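Local coordinates for regulatory protein of LacI family (Chloroflexus aggregans, PDB 3BBL) that probably acts as a LacI-family transcriptional regulator, whose periplasmic-binding-protein-like core is expected to sense a small ligand and thereby control DNA binding, at residues Asp54-Leu59 against Gln81-Gln86; Ala103-Asp108 against Ile251-Ala256; Gln115-Leu120 against Gln145-Ala150. All blocks are in the same frame, centred on the assembly; numbering follows the deposited sequence.

Contact 1: Asp54-Leu59 against Gln81-Gln86; sequences DIYRDL and QFLLKQ
Tyr56 and Phe82 meet through aliphatic and aromatic carbon. Tyr56 CB lies 3.8 Å from Phe82 CE2, so the ring of Phe82 reaches the base of the tyrosine and not its phenol end. The other apolar touch is Tyr56 CD2 to Leu83 CD2, at 4.1 Å. These two side chains cross at about a right angle. The CB of Leu83 does not point at the other helix, but its methyls come nearer to Tyr56.

Arg57 meets the Phe82 ring with both its stem and its head. Arg57 CB is 4.1 Å from Phe82 CZ, and Arg57 NH1 is 3.9 Å from Phe82 CE1. The guanidinium and ring planes are 75° apart. The arginine chain bends at chi3 (-62°), which brings its head to the phenylalanine. Asp54 OD1 lies in plane at the guanidinium edge, but its ion pair with Arg57 NH2 is long at 4.0 Å. One face of the Phe82 ring is covered by Gln86 CG.

Helices 54-61 and 78-85 flank strand 67-70 in sequence, in the alternating beta-alpha pattern of the lobe. The axes of 54-59 and 81-85 lie 27° apart and approach to 11.0 Å. Tyr56 and Leu83 both touch Phe68 and Leu70 of that strand. Leu59 packs on Phe40 of the second subunit. The direct contact is mainly apolar and modest, with Arg57, partly exposed, at its border.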
loop_
_atom_site.group_PDB
_atom_site.type_symbol
_atom_site.label_atom_id
_atom_site.label_comp_id
_atom_site.label_asym_id
_atom_site.label_seq_id
_atom_site.Cartn_x
_atom_site.Cartn_y
_atom_site.Cartn_z
ATOM N N ASP A 54 4.564 -12.226 24.952
ATOM C CA ASP A 54 3.377 -12.704 25.648
ATOM C C ASP A 54 2.310 -13.247 24.714
ATOM O O ASP A 54 1.817 -14.359 24.905
ATOM C CB ASP A 54 2.789 -11.582 26.498
ATOM C CG ASP A 54 3.346 -11.571 27.902
ATOM O OD1 ASP A 54 4.470 -12.083 28.100
ATOM O OD2 ASP A 54 2.662 -11.044 28.805
ATOM N N ILE A 55 1.959 -12.457 23.706
ATOM C CA ILE A 55 0.945 -12.847 22.741
ATOM C C ILE A 55 1.272 -14.188 22.075
ATOM O O ILE A 55 0.369 -14.978 21.794
ATOM C CB ILE A 55 0.763 -11.741 21.679
ATOM C CG1 ILE A 55 -0.285 -12.163 20.648
ATOM C CG2 ILE A 55 2.097 -11.426 21.033
ATOM C CD1 ILE A 55 -1.682 -12.335 21.211
ATOM N N TYR A 56 2.551 -14.454 21.824
ATOM C CA TYR A 56 2.929 -15.728 21.216
ATOM C C TYR A 56 2.679 -16.844 22.222
ATOM O O TYR A 56 2.164 -17.909 21.881
ATOM C CB TYR A 56 4.408 -15.739 20.807
ATOM C CG TYR A 56 4.710 -14.952 19.549
ATOM C CD1 TYR A 56 4.978 -13.587 19.605
ATOM C CD2 TYR A 56 4.705 -15.574 18.297
ATOM C CE1 TYR A 56 5.234 -12.859 18.452
ATOM C CE2 TYR A 56 4.955 -14.854 17.140
ATOM C CZ TYR A 56 5.218 -13.493 17.224
ATOM O OH TYR A 56 5.449 -12.764 16.075
ATOM N N ARG A 57 3.050 -16.573 23.468
ATOM C CA ARG A 57 2.886 -17.514 24.569
ATOM C C ARG A 57 1.402 -17.876 24.715
ATOM O O ARG A 57 1.046 -19.044 24.877
ATOM C CB ARG A 57 3.403 -16.870 25.862
ATOM C CG ARG A 57 3.789 -17.848 26.953
ATOM C CD ARG A 57 3.806 -17.167 28.320
ATOM N NE ARG A 57 4.787 -16.087 28.432
ATOM C CZ ARG A 57 6.105 -16.264 28.441
ATOM N NH1 ARG A 57 6.617 -17.483 28.341
ATOM N NH2 ARG A 57 6.909 -15.218 28.561
ATOM N N ASP A 58 0.541 -16.865 24.638
ATOM C CA ASP A 58 -0.900 -17.056 24.760
ATOM C C ASP A 58 -1.487 -17.882 23.625
ATOM O O ASP A 58 -2.242 -18.823 23.859
ATOM C CB ASP A 58 -1.609 -15.704 24.795
ATOM C CG ASP A 58 -1.262 -14.894 26.023
ATOM O OD1 ASP A 58 -0.082 -14.900 26.427
ATOM O OD2 ASP A 58 -2.164 -14.238 26.579
ATOM N N LEU A 59 -1.145 -17.528 22.390
ATOM C CA LEU A 59 -1.678 -18.232 21.232
ATOM C C LEU A 59 -1.284 -19.700 21.161
ATOM O O LEU A 59 -2.042 -20.528 20.648
ATOM C CB LEU A 59 -1.276 -17.509 19.942
ATOM C CG LEU A 59 -1.944 -16.141 19.749
ATOM C CD1 LEU A 59 -1.421 -15.471 18.494
ATOM C CD2 LEU A 59 -3.447 -16.319 19.676
ATOM N N GLN A 81 13.937 -16.715 18.892
ATOM C CA GLN A 81 14.594 -17.371 20.013
ATOM C C GLN A 81 13.540 -18.136 20.813
ATOM O O GLN A 81 13.689 -19.325 21.103
ATOM C CB GLN A 81 15.247 -16.306 20.894
ATOM C CG GLN A 81 16.498 -16.733 21.626
ATOM C CD GLN A 81 17.051 -15.609 22.486
ATOM O OE1 GLN A 81 17.272 -14.490 22.005
ATOM N NE2 GLN A 81 17.276 -15.897 23.765
ATOM N N PHE A 82 12.466 -17.435 21.152
ATOM C CA PHE A 82 11.372 -18.011 21.919
ATOM C C PHE A 82 10.754 -19.241 21.261
ATOM O O PHE A 82 10.757 -20.324 21.840
ATOM C CB PHE A 82 10.296 -16.952 22.145
ATOM C CG PHE A 82 9.071 -17.473 22.834
ATOM C CD1 PHE A 82 9.138 -17.944 24.142
ATOM C CD2 PHE A 82 7.848 -17.497 22.173
ATOM C CE1 PHE A 82 8.002 -18.431 24.784
ATOM C CE2 PHE A 82 6.707 -17.983 22.803
ATOM C CZ PHE A 82 6.785 -18.451 24.113
ATOM N N LEU A 83 10.226 -19.076 20.053
ATOM C CA LEU A 83 9.596 -20.184 19.344
ATOM C C LEU A 83 10.541 -21.362 19.163
ATOM O O LEU A 83 10.105 -22.513 19.108
ATOM C CB LEU A 83 9.068 -19.714 17.983
ATOM C CG LEU A 83 8.020 -18.600 18.078
ATOM C CD1 LEU A 83 7.606 -18.150 16.689
ATOM C CD2 LEU A 83 6.817 -19.100 18.868
ATOM N N LEU A 84 11.835 -21.081 19.066
ATOM C CA LEU A 84 12.818 -22.148 18.906
ATOM C C LEU A 84 12.893 -22.957 20.194
ATOM O O LEU A 84 12.950 -24.187 20.166
ATOM C CB LEU A 84 14.200 -21.572 18.576
ATOM C CG LEU A 84 14.452 -21.215 17.113
ATOM C CD1 LEU A 84 15.788 -20.523 16.987
ATOM C CD2 LEU A 84 14.414 -22.474 16.263
ATOM N N LYS A 85 12.891 -22.254 21.322
ATOM C CA LYS A 85 12.947 -22.900 22.625
ATOM C C LYS A 85 11.698 -23.750 22.841
ATOM O O LYS A 85 11.787 -24.890 23.302
ATOM C CB LYS A 85 13.057 -21.846 23.730
ATOM C CG LYS A 85 14.340 -21.032 23.678
ATOM C CD LYS A 85 14.279 -19.824 24.613
ATOM C CE LYS A 85 15.536 -18.954 24.494
ATOM N NZ LYS A 85 15.429 -17.673 25.256
ATOM N N GLN A 86 10.541 -23.198 22.489
ATOM C CA GLN A 86 9.269 -23.891 22.648
ATOM C C GLN A 86 9.057 -25.007 21.628
ATOM O O GLN A 86 8.037 -25.693 21.661
ATOM C CB GLN A 86 8.118 -22.897 22.526
ATOM C CG GLN A 86 8.259 -21.665 23.394
ATOM C CD GLN A 86 8.206 -21.980 24.878
ATOM O OE1 GLN A 86 7.220 -22.530 25.369
ATOM N NE2 GLN A 86 9.270 -21.628 25.602
#

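Contact 2: Ala103-Asp108 against Ile251-Ala256; sequences AWVDID and IELLVA
Strand 104-107 belongs to the sheet of its lobe, between strands 90-93 and 267-275, and helix 243-258 packs on it through Leu253. One methyl group makes all the close contacts. Leu253 CD2 lies 4.2 Å from Ala103 CB and 4.3 Å from Val105 CG2. Leu253 CD2 is also 4.3 Å from Trp104 O. With CG anti to the backbone N (chi1 179°), Leu253 extends from the helix toward the strand. No hydrogen bond crosses between the segments, and the nearest CA pair, Ala103 CA and Leu253 CA, is 8.1 Å apart.

The directions alternate along the strand. The CB atoms of Ala103 and Val105 point toward the helix, while that of Trp104 points away. The Trp104 ring stacks on His267 and meets Phe102 edge-to-face. Leu253 also touches Val91 on the neighbouring strand 90-93, so the leucine packs across two adjacent strands of the sheet.

This is the alpha/beta architecture of the type I periplasmic-binding-protein fold used by LacI-family regulators. Strand 104-107 ends the first run through one lobe, and the chain then passes into helix 109-123 of the other. Asp108 is the N-cap of that helix, with OD1 hydrogen-bonded to Ala111 N. Just before it, Asp106 OD2 forms salt bridges with both Arg95 and Arg138. Arg138 starts helix 138-153 of the second lobe, so this carboxylate ties groups from both lobes at the crossing point. The two arginines would be expected to favour the charged form of Asp106.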
loop_
_atom_site.group_PDB
_atom_site.type_symbol
_atom_site.label_atom_id
_atom_site.label_comp_id
_atom_site.label_asym_id
_atom_site.label_seq_id
_atom_site.Cartn_x
_atom_site.Cartn_y
_atom_site.Cartn_z
ATOM N N ALA A 103 13.715 -22.595 10.185
ATOM C CA ALA A 103 13.088 -22.546 8.867
ATOM C C ALA A 103 12.832 -21.109 8.415
ATOM O O ALA A 103 12.328 -20.288 9.182
ATOM C CB ALA A 103 11.780 -23.323 8.882
ATOM N N TRP A 104 13.183 -20.804 7.169
ATOM C CA TRP A 104 12.958 -19.465 6.651
ATOM C C TRP A 104 12.880 -19.324 5.145
ATOM O O TRP A 104 13.374 -20.164 4.383
ATOM C CB TRP A 104 14.021 -18.482 7.172
ATOM C CG TRP A 104 15.472 -18.837 6.875
ATOM C CD1 TRP A 104 16.394 -19.308 7.767
ATOM C CD2 TRP A 104 16.168 -18.690 5.626
ATOM N NE1 TRP A 104 17.618 -19.460 7.157
ATOM C CE2 TRP A 104 17.508 -19.090 5.846
ATOM C CE3 TRP A 104 15.790 -18.262 4.346
ATOM C CZ2 TRP A 104 18.472 -19.071 4.832
ATOM C CZ3 TRP A 104 16.753 -18.243 3.334
ATOM C CH2 TRP A 104 18.078 -18.648 3.588
ATOM N N VAL A 105 12.228 -18.240 4.742
ATOM C CA VAL A 105 12.087 -17.862 3.351
ATOM C C VAL A 105 12.577 -16.416 3.336
ATOM O O VAL A 105 12.218 -15.628 4.211
ATOM C CB VAL A 105 10.617 -17.891 2.882
ATOM C CG1 VAL A 105 10.526 -17.386 1.446
ATOM C CG2 VAL A 105 10.056 -19.304 2.980
ATOM N N ASP A 106 13.410 -16.076 2.359
ATOM C CA ASP A 106 13.925 -14.722 2.263
ATOM C C ASP A 106 14.260 -14.335 0.836
ATOM O O ASP A 106 14.409 -15.186 -0.037
ATOM C CB ASP A 106 15.176 -14.566 3.131
ATOM C CG ASP A 106 15.450 -13.118 3.501
ATOM O OD1 ASP A 106 14.759 -12.230 2.971
ATOM O OD2 ASP A 106 16.353 -12.866 4.318
ATOM N N ILE A 107 14.366 -13.031 0.612
ATOM C CA ILE A 107 14.712 -12.499 -0.691
ATOM C C ILE A 107 16.211 -12.209 -0.654
ATOM O O ILE A 107 16.724 -11.704 0.343
ATOM C CB ILE A 107 13.950 -11.185 -0.975
ATOM C CG1 ILE A 107 12.449 -11.379 -0.719
ATOM C CG2 ILE A 107 14.201 -10.737 -2.409
ATOM C CD1 ILE A 107 11.805 -12.506 -1.521
ATOM N N ASP A 108 16.916 -12.542 -1.731
ATOM C CA ASP A 108 18.354 -12.299 -1.801
ATOM C C ASP A 108 18.605 -10.801 -2.046
ATOM O O ASP A 108 18.810 -10.377 -3.183
ATOM C CB ASP A 108 18.972 -13.129 -2.935
ATOM C CG ASP A 108 20.495 -13.141 -2.894
ATOM O OD1 ASP A 108 21.092 -12.239 -2.267
ATOM O OD2 ASP A 108 21.096 -14.049 -3.507
ATOM N N ILE A 251 3.749 -20.210 3.732
ATOM C CA ILE A 251 2.620 -21.059 4.089
ATOM C C ILE A 251 2.924 -22.512 3.739
ATOM O O ILE A 251 2.748 -23.418 4.547
ATOM C CB ILE A 251 1.344 -20.616 3.339
ATOM C CG1 ILE A 251 0.887 -19.247 3.851
ATOM C CG2 ILE A 251 0.241 -21.650 3.514
ATOM C CD1 ILE A 251 0.489 -19.234 5.318
ATOM N N GLU A 252 3.404 -22.710 2.522
ATOM C CA GLU A 252 3.737 -24.023 2.005
ATOM C C GLU A 252 4.758 -24.767 2.859
ATOM O O GLU A 252 4.650 -25.972 3.058
ATOM C CB GLU A 252 4.267 -23.856 0.592
ATOM C CG GLU A 252 4.387 -25.114 -0.209
ATOM C CD GLU A 252 4.693 -24.809 -1.657
ATOM O OE1 GLU A 252 3.874 -24.121 -2.309
ATOM O OE2 GLU A 252 5.756 -25.250 -2.141
ATOM N N LEU A 253 5.748 -24.044 3.364
ATOM C CA LEU A 253 6.789 -24.650 4.184
ATOM C C LEU A 253 6.314 -24.907 5.608
ATOM O O LEU A 253 6.647 -25.925 6.206
ATOM C CB LEU A 253 8.026 -23.747 4.204
ATOM C CG LEU A 253 9.224 -24.198 5.043
ATOM C CD1 LEU A 253 9.688 -25.568 4.581
ATOM C CD2 LEU A 253 10.354 -23.182 4.907
ATOM N N LEU A 254 5.534 -23.979 6.150
ATOM C CA LEU A 254 5.031 -24.118 7.508
ATOM C C LEU A 254 3.985 -25.222 7.601
ATOM O O LEU A 254 3.947 -25.970 8.574
ATOM C CB LEU A 254 4.433 -22.796 7.993
ATOM C CG LEU A 254 3.903 -22.815 9.428
ATOM C CD1 LEU A 254 5.026 -23.210 10.382
ATOM C CD2 LEU A 254 3.350 -21.450 9.790
ATOM N N VAL A 255 3.136 -25.327 6.585
ATOM C CA VAL A 255 2.106 -26.358 6.576
ATOM C C VAL A 255 2.764 -27.738 6.573
ATOM O O VAL A 255 2.278 -28.663 7.219
ATOM C CB VAL A 255 1.174 -26.227 5.342
ATOM C CG1 VAL A 255 0.266 -27.442 5.241
ATOM C CG2 VAL A 255 0.330 -24.962 5.458
ATOM N N ALA A 256 3.872 -27.868 5.851
ATOM C CA ALA A 256 4.586 -29.135 5.791
ATOM C C ALA A 256 5.190 -29.456 7.157
ATOM O O ALA A 256 5.156 -30.600 7.602
ATOM C CB ALA A 256 5.681 -29.070 4.736
#

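Contact 3: Gln115-Leu120 against Gln145-Ala150; sequences QAVEYL and QGYLEA
Glu149, next to the Ala150 that packs on Val117, has its carboxylate gripped at both oxygens. Gln145 NE2 donates to Glu149 OE2 over 3.2 Å, with an N-H...O angle of 156°. The bond uses the anti lone pair of the oxygen and lies close to the amide plane of Gln145. Arg114 makes a salt bridge with OE1, which links helix 138-153 to helix 109-123. These helices lie before and after strand 128-132 and run side by side in the second lobe.

Between the helices the contact is apolar. Val117 CG1 lies 3.5 Å from Ala150 CB. The other methyl of Val117, CG2, lies 3.8 Å from Tyr147 CD1. With Val117 CG1 anti to the backbone N (chi1 -179°), CG1 falls toward Ala150 and CG2 toward Tyr147. Glu118 adds its aliphatic CG, 4.2 Å from Ala150 CB. The hydroxyl of Tyr147 is hydrogen-bonded to Ile128 O on strand 128-132, which helps hold the ring.

The axes of 115-120 and 145-150 approach to 8.5 Å and cross at -37°. Such closeness fits the small side chain of Ala150. The chemistry implies a tight apolar seam, with a charged link from Arg114 to Glu149 alongside it.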
loop_
_atom_site.group_PDB
_atom_site.type_symbol
_atom_site.label_atom_id
_atom_site.label_comp_id
_atom_site.label_asym_id
_atom_site.label_seq_id
_atom_site.Cartn_x
_atom_site.Cartn_y
_atom_site.Cartn_z
ATOM N N GLN A 115 23.109 -6.572 -8.787
ATOM C CA GLN A 115 22.604 -6.509 -10.148
ATOM C C GLN A 115 22.353 -5.058 -10.562
ATOM O O GLN A 115 22.693 -4.650 -11.672
ATOM C CB GLN A 115 21.312 -7.306 -10.230
ATOM C CG GLN A 115 20.938 -7.783 -11.608
ATOM C CD GLN A 115 19.615 -8.516 -11.600
ATOM O OE1 GLN A 115 19.326 -9.282 -10.673
ATOM N NE2 GLN A 115 18.802 -8.295 -12.632
ATOM N N ALA A 116 21.763 -4.279 -9.666
ATOM C CA ALA A 116 21.488 -2.883 -9.962
ATOM C C ALA A 116 22.798 -2.156 -10.236
ATOM O O ALA A 116 22.921 -1.447 -11.232
ATOM C CB ALA A 116 20.745 -2.223 -8.792
ATOM N N VAL A 117 23.781 -2.343 -9.363
ATOM C CA VAL A 117 25.066 -1.681 -9.543
ATOM C C VAL A 117 25.771 -2.142 -10.814
ATOM O O VAL A 117 26.348 -1.329 -11.526
ATOM C CB VAL A 117 25.987 -1.894 -8.318
ATOM C CG1 VAL A 117 27.303 -1.185 -8.528
ATOM C CG2 VAL A 117 25.319 -1.345 -7.077
ATOM N N GLU A 118 25.717 -3.439 -11.109
ATOM C CA GLU A 118 26.353 -3.958 -12.324
ATOM C C GLU A 118 25.752 -3.273 -13.540
ATOM O O GLU A 118 26.447 -2.948 -14.499
ATOM C CB GLU A 118 26.149 -5.470 -12.454
ATOM C CG GLU A 118 26.838 -6.271 -11.357
ATOM C CD GLU A 118 26.566 -7.755 -11.454
ATOM O OE1 GLU A 118 25.459 -8.125 -11.902
ATOM O OE2 GLU A 118 27.449 -8.546 -11.070
ATOM N N TYR A 119 24.444 -3.050 -13.487
ATOM C CA TYR A 119 23.749 -2.388 -14.579
ATOM C C TYR A 119 24.282 -0.965 -14.760
ATOM O O TYR A 119 24.568 -0.538 -15.875
ATOM C CB TYR A 119 22.243 -2.343 -14.314
ATOM C CG TYR A 119 21.490 -1.669 -15.434
ATOM C CD1 TYR A 119 21.148 -2.364 -16.589
ATOM C CD2 TYR A 119 21.190 -0.311 -15.372
ATOM C CE1 TYR A 119 20.532 -1.720 -17.661
ATOM C CE2 TYR A 119 20.578 0.343 -16.434
ATOM C CZ TYR A 119 20.252 -0.364 -17.574
ATOM O OH TYR A 119 19.659 0.305 -18.625
ATOM N N LEU A 120 24.413 -0.230 -13.660
ATOM C CA LEU A 120 24.927 1.128 -13.739
ATOM C C LEU A 120 26.357 1.116 -14.299
ATOM O O LEU A 120 26.692 1.906 -15.168
ATOM C CB LEU A 120 24.871 1.793 -12.362
ATOM C CG LEU A 120 23.445 2.058 -11.870
ATOM C CD1 LEU A 120 23.478 2.455 -10.405
ATOM C CD2 LEU A 120 22.790 3.150 -12.720
ATOM N N GLN A 145 25.757 -4.916 1.006
ATOM C CA GLN A 145 26.779 -5.882 0.615
ATOM C C GLN A 145 26.851 -6.060 -0.900
ATOM O O GLN A 145 27.943 -6.133 -1.470
ATOM C CB GLN A 145 26.504 -7.231 1.300
ATOM C CG GLN A 145 27.582 -8.298 1.117
ATOM C CD GLN A 145 28.969 -7.811 1.510
ATOM O OE1 GLN A 145 29.161 -7.213 2.578
ATOM N NE2 GLN A 145 29.946 -8.076 0.649
ATOM N N GLY A 146 25.691 -6.124 -1.546
ATOM C CA GLY A 146 25.652 -6.286 -2.991
ATOM C C GLY A 146 26.355 -5.148 -3.712
ATOM O O GLY A 146 27.019 -5.349 -4.729
ATOM N N TYR A 147 26.196 -3.944 -3.173
ATOM C CA TYR A 147 26.825 -2.749 -3.715
ATOM C C TYR A 147 28.355 -2.888 -3.610
ATOM O O TYR A 147 29.079 -2.716 -4.593
ATOM C CB TYR A 147 26.341 -1.527 -2.921
ATOM C CG TYR A 147 27.136 -0.259 -3.141
ATOM C CD1 TYR A 147 26.870 0.576 -4.219
ATOM C CD2 TYR A 147 28.147 0.112 -2.259
ATOM C CE1 TYR A 147 27.590 1.758 -4.405
ATOM C CE2 TYR A 147 28.872 1.277 -2.437
ATOM C CZ TYR A 147 28.591 2.100 -3.509
ATOM O OH TYR A 147 29.295 3.268 -3.675
ATOM N N LEU A 148 28.835 -3.196 -2.408
ATOM C CA LEU A 148 30.261 -3.358 -2.171
ATOM C C LEU A 148 30.856 -4.397 -3.110
ATOM O O LEU A 148 31.922 -4.181 -3.690
ATOM C CB LEU A 148 30.517 -3.762 -0.718
ATOM C CG LEU A 148 29.991 -2.768 0.323
ATOM C CD1 LEU A 148 30.223 -3.315 1.720
ATOM C CD2 LEU A 148 30.672 -1.418 0.143
ATOM N N GLU A 149 30.165 -5.521 -3.268
ATOM C CA GLU A 149 30.640 -6.585 -4.145
ATOM C C GLU A 149 30.751 -6.153 -5.598
ATOM O O GLU A 149 31.748 -6.430 -6.258
ATOM C CB GLU A 149 29.720 -7.807 -4.051
ATOM C CG GLU A 149 30.095 -8.779 -2.962
ATOM C CD GLU A 149 29.014 -9.824 -2.706
ATOM O OE1 GLU A 149 28.447 -10.359 -3.692
ATOM O OE2 GLU A 149 28.740 -10.109 -1.517
ATOM N N ALA A 150 29.722 -5.484 -6.103
ATOM C CA ALA A 150 29.751 -5.041 -7.485
ATOM C C ALA A 150 30.850 -4.003 -7.708
ATOM O O ALA A 150 31.575 -4.069 -8.700
ATOM C CB ALA A 150 28.395 -4.470 -7.886
#

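The contacts come in series from 1 to 2, while both halves of contact 3 fall between the two halves of contact 2. Contacts 1 and 2 lie in one lobe, with centres 18 Å apart. Contact 3 is in the other lobe, 38 Å from contact 1 and 27 Å from contact 2, centre to centre. Strand 104-107 of contact 2 runs directly into helix 109-123 of contact 3, which carries the chain across the lobes. The chain returns later to form helix 243-258. Contacts 1 and 3 each pair successive helices about a strand, whereas contact 2 joins distant parts of the sequence. This two-lobed plan is consistent with ligand sensing in the family.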